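Local coordinates for protein tRNA (guanine(6)-N2)-methyltransferase (Thermus thermophilus, PDB 3TMA) that transfers a methyl group from S-adenosyl-L-methionine to the N2 atom of the guanosine at position 6 of tRNA(Phe), at residues M20-L34 and R71-L83. Residues are numbered along the deposited sequence; the frame is centred on the assembly and turned at random. Where two conformers were deposited one is given.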
loop_
_atom_site.group_PDB
_atom_site.type_symbol
_atom_site.label_atom_id
_atom_site.label_comp_id
_atom_site.label_asym_id
_atom_site.label_seq_id
_atom_site.Cartn_x
_atom_site.Cartn_y
_atom_site.Cartn_z
ATOM N N MET A 20 -11.048 -1.207 21.984
ATOM C CA MET A 20 -11.267 -1.195 20.548
ATOM C C MET A 20 -9.931 -1.010 19.821
ATOM O O MET A 20 -8.990 -0.479 20.405
ATOM C CB MET A 20 -12.261 -0.077 20.165
ATOM C CG MET A 20 -13.637 -0.136 20.911
ATOM S SD MET A 20 -14.854 0.941 20.087
ATOM C CE MET A 20 -13.810 2.302 19.497
ATOM N N TRP A 21 -9.881 -1.397 18.545
ATOM C CA TRP A 21 -8.612 -1.386 17.778
ATOM C C TRP A 21 -8.891 -0.943 16.365
ATOM O O TRP A 21 -9.832 -1.424 15.736
ATOM C CB TRP A 21 -7.976 -2.788 17.756
ATOM C CG TRP A 21 -7.658 -3.340 19.145
ATOM C CD1 TRP A 21 -8.558 -3.877 20.055
ATOM C CD2 TRP A 21 -6.372 -3.340 19.805
ATOM N NE1 TRP A 21 -7.883 -4.208 21.240
ATOM C CE2 TRP A 21 -6.557 -3.873 21.106
ATOM C CE3 TRP A 21 -5.077 -2.952 19.415
ATOM C CZ2 TRP A 21 -5.483 -4.079 21.994
ATOM C CZ3 TRP A 21 -4.012 -3.150 20.304
ATOM C CH2 TRP A 21 -4.227 -3.691 21.586
ATOM N N LEU A 22 -8.105 -0.003 15.862
ATOM C CA LEU A 22 -8.130 0.283 14.455
ATOM C C LEU A 22 -7.111 -0.661 13.833
ATOM O O LEU A 22 -5.936 -0.660 14.233
ATOM C CB LEU A 22 -7.759 1.744 14.231
ATOM C CG LEU A 22 -7.435 2.120 12.795
ATOM C CD1 LEU A 22 -8.660 1.978 11.873
ATOM C CD2 LEU A 22 -6.900 3.547 12.796
ATOM N N GLU A 23 -7.535 -1.465 12.854
ATOM C CA GLU A 23 -6.566 -2.228 12.071
ATOM C C GLU A 23 -6.401 -1.684 10.641
ATOM O O GLU A 23 -7.386 -1.481 9.924
ATOM C CB GLU A 23 -6.967 -3.704 12.043
ATOM C CG GLU A 23 -5.957 -4.605 11.258
ATOM C CD GLU A 23 -6.207 -6.110 11.519
ATOM O OE1 GLU A 23 -5.788 -6.613 12.598
ATOM O OE2 GLU A 23 -6.849 -6.785 10.659
ATOM N N ALA A 24 -5.167 -1.418 10.243
ATOM C CA ALA A 24 -4.879 -0.976 8.893
ATOM C C ALA A 24 -4.096 -2.071 8.152
ATOM O O ALA A 24 -3.218 -2.713 8.744
ATOM C CB ALA A 24 -4.068 0.357 8.912
ATOM N N THR A 25 -4.405 -2.273 6.872
ATOM C CA THR A 25 -3.685 -3.263 6.087
ATOM C C THR A 25 -2.848 -2.579 5.009
ATOM O O THR A 25 -3.191 -1.497 4.518
ATOM C CB THR A 25 -4.635 -4.243 5.375
ATOM O OG1 THR A 25 -5.469 -3.501 4.494
ATOM C CG2 THR A 25 -5.521 -4.962 6.371
ATOM N N THR A 26 -1.746 -3.222 4.633
ATOM C CA THR A 26 -0.835 -2.670 3.621
ATOM C C THR A 26 -0.245 -3.896 2.883
ATOM O O THR A 26 -0.623 -5.030 3.186
ATOM C CB THR A 26 0.262 -1.799 4.317
ATOM O OG1 THR A 26 1.066 -1.125 3.341
ATOM C CG2 THR A 26 1.181 -2.652 5.277
ATOM N N HIS A 27 0.713 -3.711 1.978
ATOM C CA HIS A 27 1.439 -4.898 1.445
ATOM C C HIS A 27 2.274 -5.563 2.543
ATOM O O HIS A 27 3.011 -4.896 3.235
ATOM C CB HIS A 27 2.346 -4.506 0.269
ATOM C CG HIS A 27 1.616 -3.821 -0.843
ATOM N ND1 HIS A 27 1.143 -4.491 -1.947
ATOM C CD2 HIS A 27 1.286 -2.518 -1.025
ATOM C CE1 HIS A 27 0.545 -3.635 -2.762
ATOM N NE2 HIS A 27 0.634 -2.425 -2.234
ATOM N N PRO A 28 2.214 -6.899 2.660
ATOM C CA PRO A 28 3.195 -7.552 3.541
ATOM C C PRO A 28 4.609 -7.076 3.237
ATOM O O PRO A 28 4.987 -6.967 2.051
ATOM C CB PRO A 28 3.047 -9.053 3.184
ATOM C CG PRO A 28 1.485 -9.155 2.888
ATOM C CD PRO A 28 1.232 -7.849 2.088
ATOM N N GLY A 29 5.368 -6.775 4.298
ATOM C CA GLY A 29 6.711 -6.186 4.137
ATOM C C GLY A 29 6.786 -4.680 4.384
ATOM O O GLY A 29 7.883 -4.106 4.487
ATOM N N LEU A 30 5.637 -4.020 4.408
ATOM C CA LEU A 30 5.601 -2.561 4.636
ATOM C C LEU A 30 5.025 -2.201 6.029
ATOM O O LEU A 30 4.705 -1.042 6.275
ATOM C CB LEU A 30 4.735 -1.886 3.553
ATOM C CG LEU A 30 5.117 -2.035 2.062
ATOM C CD1 LEU A 30 4.150 -1.189 1.163
ATOM C CD2 LEU A 30 6.573 -1.594 1.812
ATOM N N GLU A 31 4.875 -3.176 6.934
ATOM C CA GLU A 31 4.259 -2.902 8.273
ATOM C C GLU A 31 4.983 -1.820 9.052
ATOM O O GLU A 31 4.332 -0.984 9.690
ATOM C CB GLU A 31 4.243 -4.170 9.143
ATOM C CG GLU A 31 3.502 -5.330 8.514
ATOM C CD GLU A 31 4.398 -6.143 7.530
ATOM O OE1 GLU A 31 5.610 -5.845 7.392
ATOM O OE2 GLU A 31 3.870 -7.067 6.893
ATOM N N ASP A 32 6.325 -1.877 9.066
ATOM C CA ASP A 32 7.102 -0.905 9.812
ATOM C C ASP A 32 6.858 0.531 9.347
ATOM O O ASP A 32 6.747 1.435 10.174
ATOM C CB ASP A 32 8.598 -1.220 9.835
ATOM C CG ASP A 32 9.203 -1.402 8.442
ATOM O OD1 ASP A 32 8.477 -1.359 7.394
ATOM O OD2 ASP A 32 10.429 -1.626 8.406
ATOM N N LEU A 33 6.698 0.772 8.080
ATOM C CA LEU A 33 6.376 2.097 7.519
ATOM C C LEU A 33 4.920 2.510 7.846
ATOM O O LEU A 33 4.649 3.664 8.126
ATOM C CB LEU A 33 6.584 2.105 5.995
ATOM C CG LEU A 33 7.998 1.913 5.429
ATOM C CD1 LEU A 33 8.633 0.624 5.996
ATOM C CD2 LEU A 33 7.914 1.812 3.915
ATOM N N LEU A 34 4.046 1.578 7.718
ATOM C CA LEU A 34 2.667 1.880 8.085
ATOM C C LEU A 34 2.582 2.230 9.561
ATOM O O LEU A 34 1.846 3.150 9.963
ATOM C CB LEU A 34 1.784 0.657 7.789
ATOM C CG LEU A 34 0.330 0.853 8.238
ATOM C CD1 LEU A 34 -0.317 2.050 7.541
ATOM C CD2 LEU A 34 -0.466 -0.420 7.962
ATOM N N ARG A 71 -1.482 7.167 3.729
ATOM C CA ARG A 71 -0.969 6.882 2.403
ATOM C C ARG A 71 -0.333 5.493 2.274
ATOM O O ARG A 71 0.004 5.079 1.162
ATOM C CB ARG A 71 0.041 7.955 2.001
ATOM C CG ARG A 71 -0.597 9.343 1.967
ATOM C CD ARG A 71 -0.934 9.629 0.560
ATOM N NE ARG A 71 -0.684 11.020 0.279
ATOM C CZ ARG A 71 -0.718 11.565 -0.926
ATOM N NH1 ARG A 71 -0.880 10.812 -2.005
ATOM N NH2 ARG A 71 -0.532 12.875 -1.040
ATOM N N LEU A 72 -0.154 4.772 3.377
ATOM C CA LEU A 72 0.380 3.419 3.238
ATOM C C LEU A 72 -0.681 2.341 3.480
ATOM O O LEU A 72 -0.341 1.172 3.581
ATOM C CB LEU A 72 1.548 3.217 4.198
ATOM C CG LEU A 72 2.769 4.063 3.776
ATOM C CD1 LEU A 72 3.670 4.368 4.974
ATOM C CD2 LEU A 72 3.522 3.325 2.660
ATOM N N ALA A 73 -1.952 2.724 3.580
ATOM C CA ALA A 73 -2.973 1.730 3.916
ATOM C C ALA A 73 -3.821 1.348 2.720
ATOM O O ALA A 73 -4.133 2.190 1.870
ATOM C CB ALA A 73 -3.868 2.228 5.067
ATOM N N HIS A 74 -4.232 0.091 2.678
ATOM C CA HIS A 74 -5.226 -0.338 1.693
ATOM C C HIS A 74 -6.627 -0.247 2.292
ATOM O O HIS A 74 -7.430 0.596 1.849
ATOM C CB HIS A 74 -4.938 -1.754 1.210
ATOM C CG HIS A 74 -3.708 -1.857 0.380
ATOM N ND1 HIS A 74 -3.509 -1.095 -0.755
ATOM C CD2 HIS A 74 -2.619 -2.653 0.498
ATOM C CE1 HIS A 74 -2.354 -1.431 -1.303
ATOM N NE2 HIS A 74 -1.772 -2.331 -0.527
ATOM N N HIS A 75 -6.895 -1.009 3.354
ATOM C CA HIS A 75 -8.206 -1.022 4.043
ATOM C C HIS A 75 -8.048 -0.689 5.527
ATOM O O HIS A 75 -6.968 -0.883 6.113
ATOM C CB HIS A 75 -8.917 -2.404 3.890
ATOM C CG HIS A 75 -9.721 -2.530 2.624
ATOM N ND1 HIS A 75 -10.638 -1.570 2.219
ATOM C CD2 HIS A 75 -9.701 -3.463 1.642
ATOM C CE1 HIS A 75 -11.182 -1.934 1.071
ATOM N NE2 HIS A 75 -10.635 -3.084 0.703
ATOM N N LEU A 76 -9.104 -0.114 6.105
ATOM C CA LEU A 76 -9.186 0.133 7.535
ATOM C C LEU A 76 -10.425 -0.616 8.105
ATOM O O LEU A 76 -11.529 -0.512 7.548
ATOM C CB LEU A 76 -9.385 1.626 7.783
ATOM C CG LEU A 76 -8.302 2.579 7.206
ATOM C CD1 LEU A 76 -8.688 4.010 7.551
ATOM C CD2 LEU A 76 -6.931 2.222 7.817
ATOM N N VAL A 77 -10.236 -1.264 9.241
ATOM C CA VAL A 77 -11.328 -1.928 10.014
ATOM C C VAL A 77 -11.315 -1.414 11.447
ATOM O O VAL A 77 -10.280 -1.381 12.069
ATOM C CB VAL A 77 -11.089 -3.478 10.027
ATOM C CG1 VAL A 77 -12.215 -4.223 10.722
ATOM C CG2 VAL A 77 -11.008 -3.965 8.556
ATOM N N LEU A 78 -12.467 -1.067 11.995
ATOM C CA LEU A 78 -12.568 -0.813 13.433
ATOM C C LEU A 78 -13.050 -2.073 14.115
ATOM O O LEU A 78 -14.169 -2.521 13.828
ATOM C CB LEU A 78 -13.540 0.337 13.705
ATOM C CG LEU A 78 -13.934 0.629 15.165
ATOM C CD1 LEU A 78 -12.737 1.103 15.912
ATOM C CD2 LEU A 78 -15.045 1.703 15.158
ATOM N N PHE A 79 -12.191 -2.693 14.931
ATOM C CA PHE A 79 -12.575 -3.880 15.678
ATOM C C PHE A 79 -13.083 -3.381 17.007
ATOM O O PHE A 79 -12.347 -2.679 17.705
ATOM C CB PHE A 79 -11.398 -4.851 15.845
ATOM C CG PHE A 79 -11.109 -5.648 14.607
ATOM C CD1 PHE A 79 -12.137 -6.391 13.976
ATOM C CD2 PHE A 79 -9.821 -5.651 14.050
ATOM C CE1 PHE A 79 -11.866 -7.131 12.795
ATOM C CE2 PHE A 79 -9.535 -6.422 12.884
ATOM C CZ PHE A 79 -10.555 -7.182 12.283
ATOM N N ARG A 80 -14.373 -3.621 17.280
ATOM C CA ARG A 80 -14.994 -3.259 18.542
ATOM C C ARG A 80 -14.886 -4.307 19.624
ATOM O O ARG A 80 -15.122 -4.018 20.787
ATOM C CB ARG A 80 -16.466 -2.812 18.376
ATOM C CG ARG A 80 -16.635 -1.454 17.612
ATOM C CD ARG A 80 -18.105 -0.896 17.779
ATOM N NE ARG A 80 -18.254 0.418 17.146
ATOM C CZ ARG A 80 -18.749 0.612 15.928
ATOM N NH1 ARG A 80 -19.228 -0.411 15.218
ATOM N NH2 ARG A 80 -18.818 1.857 15.439
ATOM N N ALA A 81 -14.519 -5.526 19.280
ATOM C CA ALA A 81 -14.279 -6.535 20.331
ATOM C C ALA A 81 -13.117 -7.395 19.910
ATOM O O ALA A 81 -12.955 -7.716 18.717
ATOM C CB ALA A 81 -15.477 -7.434 20.519
ATOM N N ARG A 82 -12.355 -7.825 20.897
ATOM C CA ARG A 82 -11.383 -8.887 20.675
ATOM C C ARG A 82 -11.557 -9.859 21.816
ATOM O O ARG A 82 -11.639 -9.454 22.974
ATOM C CB ARG A 82 -9.997 -8.247 20.685
ATOM C CG ARG A 82 -8.807 -9.126 20.789
ATOM C CD ARG A 82 -7.578 -8.149 20.754
ATOM N NE ARG A 82 -6.277 -8.803 20.603
ATOM C CZ ARG A 82 -5.166 -8.189 20.189
ATOM N NH1 ARG A 82 -4.064 -8.899 20.057
ATOM N NH2 ARG A 82 -5.162 -6.880 19.884
ATOM N N LEU A 83 -11.697 -11.133 21.499
ATOM C CA LEU A 83 -11.868 -12.119 22.558
ATOM C C LEU A 83 -11.221 -13.461 22.298
ATOM O O LEU A 83 -10.922 -13.852 21.155
ATOM C CB LEU A 83 -13.341 -12.314 22.948
ATOM C CG LEU A 83 -14.454 -12.842 22.029
ATOM C CD1 LEU A 83 -14.763 -11.914 20.873
ATOM C CD2 LEU A 83 -14.239 -14.253 21.566
#
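Strands 21-25 and 76-83 are antiparallel neighbours in the mixed sheet of the N-terminal, THUMP-containing part of the protein, paired from Trp-21 with Phe-79 to Ala-24 with Leu-76. Trp-21 and Phe-79 exchange both backbone N-H...O bonds, as do Glu-23 and Val-77. At the end of strand 21-25, Thr-25 carries the pairing on to the residues just before strand 76-83: its N reaches His-75 O, its O takes His-74 N, and its OG1 accepts His-75 N at 3.1 Å. Thr-26, its OG1 anti to the backbone N (chi1 -173°), gives that hydroxyl to Leu-72 O at 2.7 Å. In the conformer given, the His-74 imidazole turns its edge to the face of His-27, planes 76° apart; their main polar partners are Ser-175 and Thr-188, respectively. At the other end Arg-82 NH2 sits over the Trp-21 indole, 3.5 Å from its CZ2, in a cation-pi contact. Glu-23 brings its carboxylate to the rim of Phe-79, OE2 3.5 Å from CE2. On the opposite face Ala-24 CB packs against Leu-76 CD2. Before strand 76-83, Leu-72 CD1 lies against Leu-33 CB of helix 31-41. Salt bridges, Glu-23 to Arg-57 and Arg-159, Arg-82 to Glu-48 and Glu-162, probably hold both charged groups against their rings.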